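Local atomic coordinates of WZI (Escherichia coli, PDB entry 2YNK), a protein that probably binds capsular polysaccharide at the cell surface as an outer-membrane beta-barrel lectin that takes part in group 1 capsule assembly. Residues T72-T77 and G445-I450; L415-D420 and L427-W432. All coordinates share one frame; numbering follows the deposited sequence.

Interaction 1. Residues T72-T77 and G445-I450; sequences TGYTST and GASAGI. With D12 (dodecane), chain H; D12 (dodecane), chain I; D12 (dodecane), chain G.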
loop_
_atom_site.group_PDB
_atom_site.type_symbol
_atom_site.label_atom_id
_atom_site.label_comp_id
_atom_site.label_asym_id
_atom_site.label_seq_id
_atom_site.Cartn_x
_atom_site.Cartn_y
_atom_site.Cartn_z
ATOM N N THR A 72 5.561 18.474 4.697
ATOM C CA THR A 72 4.397 17.722 5.157
ATOM C C THR A 72 4.393 17.635 6.676
ATOM O O THR A 72 5.447 17.679 7.323
ATOM C CB THR A 72 4.339 16.298 4.567
ATOM O OG1 THR A 72 5.468 15.535 5.015
ATOM C CG2 THR A 72 4.301 16.343 3.026
ATOM N N GLY A 73 3.189 17.523 7.230
ATOM C CA GLY A 73 2.978 17.546 8.663
ATOM C C GLY A 73 1.814 16.656 9.039
ATOM O O GLY A 73 0.858 16.506 8.266
ATOM N N TYR A 74 1.921 16.043 10.220
ATOM C CA TYR A 74 0.847 15.253 10.799
ATOM C C TYR A 74 0.845 15.488 12.296
ATOM O O TYR A 74 1.900 15.556 12.907
ATOM C CB TYR A 74 1.068 13.780 10.501
ATOM C CG TYR A 74 0.066 12.837 11.143
ATOM C CD1 TYR A 74 -1.170 12.600 10.554
ATOM C CD2 TYR A 74 0.364 12.167 12.332
ATOM C CE1 TYR A 74 -2.082 11.730 11.126
ATOM C CE2 TYR A 74 -0.546 11.295 12.910
ATOM C CZ TYR A 74 -1.768 11.079 12.302
ATOM O OH TYR A 74 -2.685 10.215 12.859
ATOM N N THR A 75 -0.338 15.626 12.878
ATOM C CA THR A 75 -0.491 15.737 14.326
ATOM C C THR A 75 -1.774 15.037 14.751
ATOM O O THR A 75 -2.735 14.988 13.985
ATOM C CB THR A 75 -0.551 17.204 14.778
ATOM O OG1 THR A 75 -0.706 17.258 16.195
ATOM C CG2 THR A 75 -1.722 17.936 14.113
ATOM N N SER A 76 -1.794 14.500 15.967
ATOM C CA SER A 76 -2.962 13.754 16.443
ATOM C C SER A 76 -3.079 13.681 17.960
ATOM O O SER A 76 -2.134 13.952 18.697
ATOM C CB SER A 76 -2.940 12.337 15.878
ATOM O OG SER A 76 -1.754 11.667 16.260
ATOM N N THR A 77 -4.267 13.305 18.410
ATOM C CA THR A 77 -4.528 13.137 19.815
ATOM C C THR A 77 -3.980 11.792 20.273
ATOM O O THR A 77 -3.518 11.661 21.402
ATOM C CB THR A 77 -6.033 13.225 20.117
ATOM O OG1 THR A 77 -6.729 12.199 19.410
ATOM C CG2 THR A 77 -6.586 14.570 19.708
ATOM N N GLY A 445 -10.673 10.048 19.024
ATOM C CA GLY A 445 -9.506 10.829 18.654
ATOM C C GLY A 445 -9.663 11.511 17.306
ATOM O O GLY A 445 -10.592 11.226 16.543
ATOM N N ALA A 446 -8.743 12.421 17.022
ATOM C CA ALA A 446 -8.743 13.154 15.777
ATOM C C ALA A 446 -7.305 13.411 15.373
ATOM O O ALA A 446 -6.455 13.666 16.225
ATOM C CB ALA A 446 -9.488 14.464 15.940
ATOM N N SER A 447 -7.029 13.302 14.078
ATOM C CA SER A 447 -5.734 13.688 13.546
ATOM C C SER A 447 -5.932 14.788 12.509
ATOM O O SER A 447 -7.061 15.164 12.211
ATOM C CB SER A 447 -4.984 12.484 12.972
ATOM O OG SER A 447 -5.692 11.867 11.922
ATOM N N ALA A 448 -4.826 15.328 12.010
ATOM C CA ALA A 448 -4.853 16.372 10.986
ATOM C C ALA A 448 -3.487 16.450 10.328
ATOM O O ALA A 448 -2.475 16.526 11.022
ATOM C CB ALA A 448 -5.226 17.720 11.589
ATOM N N GLY A 449 -3.467 16.412 9.000
ATOM C CA GLY A 449 -2.234 16.526 8.235
ATOM C C GLY A 449 -2.262 17.695 7.259
ATOM O O GLY A 449 -3.322 18.225 6.923
ATOM N N ILE A 450 -1.079 18.080 6.791
ATOM C CA ILE A 450 -0.918 19.243 5.936
ATOM C C ILE A 450 0.123 18.968 4.852
ATOM O O ILE A 450 1.080 18.242 5.087
ATOM C CB ILE A 450 -0.510 20.468 6.779
ATOM C CG1 ILE A 450 -0.744 21.760 6.000
ATOM C CG2 ILE A 450 0.936 20.348 7.239
ATOM C CD1 ILE A 450 -0.698 22.995 6.870
HETATM C C1 D12 H . -11.964 17.341 13.850
HETATM C C2 D12 H . -10.483 17.270 13.485
HETATM C C3 D12 H . -9.561 17.934 14.519
HETATM C C4 D12 H . -8.106 17.480 14.367
HETATM C C5 D12 H . -7.178 18.139 15.399
HETATM C C6 D12 H . -6.295 17.151 16.175
HETATM C C7 D12 H . -5.080 17.861 16.768
HETATM C C8 D12 H . -4.591 17.220 18.065
HETATM C C9 D12 H . -3.090 17.445 18.291
HETATM C C10 D12 H . -2.721 17.454 19.775
HETATM C C11 D12 H . -1.210 17.463 20.011
HETATM C C12 D12 H . -0.851 18.473 21.077
HETATM C C1 D12 I . -1.526 20.631 11.211
HETATM C C2 D12 I . -0.215 19.884 11.078
HETATM C C3 D12 I . 0.816 20.399 12.085
HETATM C C4 D12 I . 1.905 19.364 12.382
HETATM C C5 D12 I . 2.801 19.797 13.546
HETATM C C6 D12 I . 3.594 18.631 14.144
HETATM C C7 D12 I . 5.031 19.029 14.497
HETATM C C8 D12 I . 5.724 17.980 15.369
HETATM C C9 D12 I . 7.245 18.142 15.353
HETATM C C10 D12 I . 7.957 17.012 16.100
HETATM C C11 D12 I . 8.363 17.428 17.512
HETATM C C12 D12 I . 9.627 18.266 17.516
HETATM C C1 D12 G . -13.325 18.865 18.759
HETATM C C2 D12 G . -12.250 17.808 18.571
HETATM C C3 D12 G . -12.736 16.425 19.013
HETATM C C4 D12 G . -11.628 15.368 19.009
HETATM C C5 D12 G . -10.623 15.496 20.161
HETATM C C6 D12 G . -10.616 14.271 21.077
HETATM C C7 D12 G . -9.394 14.236 22.001
HETATM C C8 D12 G . -9.721 14.033 23.484
HETATM C C9 D12 G . -9.889 12.570 23.911
HETATM C C10 D12 G . -9.978 12.475 25.442
HETATM C C11 D12 G . -9.877 11.051 25.992
HETATM C C12 D12 G . -8.814 10.972 27.069
#
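Gly73 exchanges a pair of backbone hydrogen bonds with Ile450, and Thr75 a pair with Ala448, joining strands 72-76 and 445-450 in antiparallel register. Gly73 N gives to Ile450 O and Ile450 N to Gly73 O; Thr75 N reaches Ala448 O at 3.0 Å, and Ala448 N returns to Thr75 O. Where 72-77 leaves the strand, a side chain takes over the pairing: Thr77 N still gives to Ala446 O, but Ala446 N is received by the hydroxyl Thr77 OG1 at 3.1 Å. With chi1 at 60°, OG1 lies between the backbone N and the carbonyl carbon of Thr77, facing the N-H of Ala446.

On the face carrying Tyr74, Ser76 and Ser447, the phenol of Tyr74 leans across to the other strand. Its CG is anti to the backbone N (chi1 176°), and farther out CE1, CZ and OH meet Ser447 CB, with OH to CB at 3.2 Å. Gly449, directly across from Tyr74, has no side chain there. Tyr74 OH is hydrogen-bonded to Arg120, Ser76 OG to Asp93 O, so this face is polar beyond the first shell.

On the other face, which carries Thr75 and Ala448, alkyl chains lie against the sheet. One dodecane crosses both strands, with C9 at 3.2 Å from Thr75 OG1 and C4 at 3.7 Å from Ala446 CB. A second touches Thr75 CG2 through C2, at 3.9 Å, and a third lies against Thr77 CG2 and Ala446 CB. Thr75 OG1, which the first chain touches, is hydrogen-bonded to Asn94. Polar side chains on one face and bound alkanes on the other are characteristic of an outer-membrane beta-barrel wall, and this pairing of first and last barrel strands is its closing seam.

Interaction 2. Residues L415-D420 and L427-W432; sequences LGWSGD and LNTSLW. With D12 (dodecane), chain C.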
loop_
_atom_site.group_PDB
_atom_site.type_symbol
_atom_site.label_atom_id
_atom_site.label_comp_id
_atom_site.label_asym_id
_atom_site.label_seq_id
_atom_site.Cartn_x
_atom_site.Cartn_y
_atom_site.Cartn_z
ATOM N N LEU A 415 -14.481 9.118 10.234
ATOM C CA LEU A 415 -14.867 10.129 9.264
ATOM C C LEU A 415 -13.613 10.854 8.814
ATOM O O LEU A 415 -12.632 10.919 9.560
ATOM C CB LEU A 415 -15.841 11.130 9.880
ATOM C CG LEU A 415 -17.120 10.578 10.515
ATOM C CD1 LEU A 415 -18.054 11.719 10.880
ATOM C CD2 LEU A 415 -17.822 9.575 9.608
ATOM N N GLY A 416 -13.643 11.386 7.595
ATOM C CA GLY A 416 -12.515 12.141 7.067
ATOM C C GLY A 416 -12.944 13.319 6.207
ATOM O O GLY A 416 -14.021 13.309 5.614
ATOM N N TRP A 417 -12.097 14.344 6.172
ATOM C CA TRP A 417 -12.246 15.454 5.237
ATOM C C TRP A 417 -10.894 15.872 4.738
ATOM O O TRP A 417 -9.935 15.989 5.522
ATOM C CB TRP A 417 -12.953 16.641 5.868
ATOM C CG TRP A 417 -13.007 17.831 4.947
ATOM C CD1 TRP A 417 -13.947 18.092 3.959
ATOM C CD2 TRP A 417 -12.068 18.958 4.879
ATOM N NE1 TRP A 417 -13.669 19.269 3.307
ATOM C CE2 TRP A 417 -12.558 19.836 3.810
ATOM C CE3 TRP A 417 -10.923 19.316 5.566
ATOM C CZ2 TRP A 417 -11.917 21.013 3.479
ATOM C CZ3 TRP A 417 -10.279 20.509 5.219
ATOM C CH2 TRP A 417 -10.766 21.335 4.198
ATOM N N SER A 418 -10.827 16.084 3.424
ATOM C CA SER A 418 -9.623 16.498 2.724
ATOM C C SER A 418 -9.994 17.748 1.943
ATOM O O SER A 418 -11.071 17.811 1.346
ATOM C CB SER A 418 -9.183 15.378 1.779
ATOM O OG SER A 418 -7.908 15.619 1.195
ATOM N N GLY A 419 -9.134 18.758 1.967
ATOM C CA GLY A 419 -9.417 19.984 1.218
ATOM C C GLY A 419 -8.288 20.993 1.150
ATOM O O GLY A 419 -7.490 21.111 2.083
ATOM N N ASP A 420 -8.227 21.719 0.034
ATOM C CA ASP A 420 -7.271 22.809 -0.142
ATOM C C ASP A 420 -7.700 24.008 0.691
ATOM O O ASP A 420 -8.835 24.453 0.589
ATOM C CB ASP A 420 -7.182 23.212 -1.615
ATOM C CG ASP A 420 -6.512 22.150 -2.476
ATOM O OD1 ASP A 420 -5.689 21.368 -1.945
ATOM O OD2 ASP A 420 -6.801 22.097 -3.691
ATOM N N LEU A 427 -5.020 20.289 3.454
ATOM C CA LEU A 427 -5.254 19.901 4.823
ATOM C C LEU A 427 -6.030 18.580 4.832
ATOM O O LEU A 427 -6.957 18.408 4.044
ATOM C CB LEU A 427 -6.069 21.014 5.482
ATOM C CG LEU A 427 -6.325 21.016 6.987
ATOM C CD1 LEU A 427 -5.022 21.079 7.774
ATOM C CD2 LEU A 427 -7.230 22.190 7.327
ATOM N N ASN A 428 -5.648 17.655 5.717
ATOM C CA ASN A 428 -6.285 16.330 5.810
ATOM C C ASN A 428 -6.669 16.009 7.233
ATOM O O ASN A 428 -5.802 15.754 8.056
ATOM C CB ASN A 428 -5.343 15.228 5.302
ATOM C CG ASN A 428 -5.523 14.941 3.818
ATOM O OD1 ASN A 428 -5.529 15.859 2.982
ATOM N ND2 ASN A 428 -5.665 13.665 3.479
ATOM N N THR A 429 -7.962 15.997 7.525
ATOM C CA THR A 429 -8.429 15.714 8.881
ATOM C C THR A 429 -9.079 14.347 9.009
ATOM O O THR A 429 -9.515 13.744 8.031
ATOM C CB THR A 429 -9.433 16.776 9.344
ATOM O OG1 THR A 429 -10.385 17.025 8.295
ATOM C CG2 THR A 429 -8.699 18.070 9.692
ATOM N N SER A 430 -9.129 13.860 10.240
ATOM C CA SER A 430 -9.754 12.580 10.550
ATOM C C SER A 430 -10.324 12.632 11.958
ATOM O O SER A 430 -9.800 13.333 12.816
ATOM C CB SER A 430 -8.742 11.440 10.420
ATOM O OG SER A 430 -9.401 10.215 10.119
ATOM N N LEU A 431 -11.414 11.906 12.171
ATOM C CA LEU A 431 -12.099 11.852 13.455
ATOM C C LEU A 431 -12.635 10.443 13.633
ATOM O O LEU A 431 -13.261 9.918 12.724
ATOM C CB LEU A 431 -13.253 12.843 13.460
ATOM C CG LEU A 431 -14.070 12.950 14.749
ATOM C CD1 LEU A 431 -13.336 13.784 15.791
ATOM C CD2 LEU A 431 -15.442 13.541 14.451
ATOM N N TRP A 432 -12.406 9.822 14.786
ATOM C CA TRP A 432 -12.820 8.423 14.947
ATOM C C TRP A 432 -13.286 8.046 16.331
ATOM O O TRP A 432 -12.937 8.700 17.312
ATOM C CB TRP A 432 -11.693 7.497 14.505
ATOM C CG TRP A 432 -10.442 7.645 15.331
ATOM C CD1 TRP A 432 -10.141 7.025 16.545
ATOM C CD2 TRP A 432 -9.276 8.489 15.043
ATOM N NE1 TRP A 432 -8.909 7.413 16.999
ATOM C CE2 TRP A 432 -8.339 8.286 16.157
ATOM C CE3 TRP A 432 -8.931 9.364 14.020
ATOM C CZ2 TRP A 432 -7.124 8.926 16.216
ATOM C CZ3 TRP A 432 -7.694 10.010 14.094
ATOM C CH2 TRP A 432 -6.813 9.795 15.171
HETATM C C1 D12 C . -10.860 21.822 11.478
HETATM C C2 D12 C . -10.161 22.605 10.380
HETATM C C3 D12 C . -11.140 23.143 9.329
HETATM C C4 D12 C . -10.454 24.103 8.353
HETATM C C5 D12 C . -11.116 24.129 6.972
HETATM C C6 D12 C . -10.864 25.459 6.252
HETATM C C7 D12 C . -11.327 25.456 4.790
HETATM C C8 D12 C . -10.728 26.635 4.012
HETATM C C9 D12 C . -11.069 26.598 2.518
HETATM C C10 D12 C . -10.772 27.917 1.786
HETATM C C11 D12 C . -10.452 27.713 0.299
HETATM C C12 D12 C . -11.261 28.641 -0.585
#
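Leu415, Trp417 and Gly419 form hydrogen-bonded pairs with Leu431, Thr429 and Leu427 between antiparallel strands whose axes approach to 4.8 Å. Trp417 O is gripped twice by one residue: Thr429 N arrives at 2.8 Å, almost in line with the carbonyl, and Thr429 OG1 adds a bond at 3.0 Å from a donor tilted 31° from the carbonyl plane. Placed between its backbone N and carbonyl carbon (chi1 46°), Thr429 OG1 also lies at the edge of the indole, in its plane, 3.6 Å from Trp417 CE3.

Farther along the ring, Trp417 CZ3 meets Leu427 CD2 at 4.1 Å, the two side chains crossing at about a right angle. Over one indole face, toward the rim, sits Gly419 N, where the lack of a side chain leaves room for the ring. One dodecane touches both Leu427 and Trp417, its C4 at 3.9 Å from Leu427 CD2 and its C5 near Trp417 CH2. Trp417 NE1 is hydrogen-bonded to Gln382, and Ser430 OG to Gln414, with a weak bond to Leu415 O.

Thr429 thus spends its hydroxyl hydrogen on the neighbouring backbone, a chemistry that lets a polar residue sit beside the Trp417 indole on the face that binds alkane, consistent with a surface turned to the membrane.

Interactions 1 and 2 lie in one antiparallel sheet closed into a barrel, with centres 9 Å apart. Interaction 2 joins the hairpin strands 408-422 and 425-435; the next strand, 444-454, pairs with 425-435 and, on its other edge, with 69-76 in interaction 1. The two contacts meet directly through probable hydrogen bonds, Gly449 N to Asn428 O at 2.6 Å and Gly445 O to Trp432 N. Along the chain, interaction 2 is nested within the long excursion that interaction 1 closes: one is local, the other brings distant strands together. Together they form a continuous patch of wall lined outside by several dodecane molecules, consistent with membrane embedding.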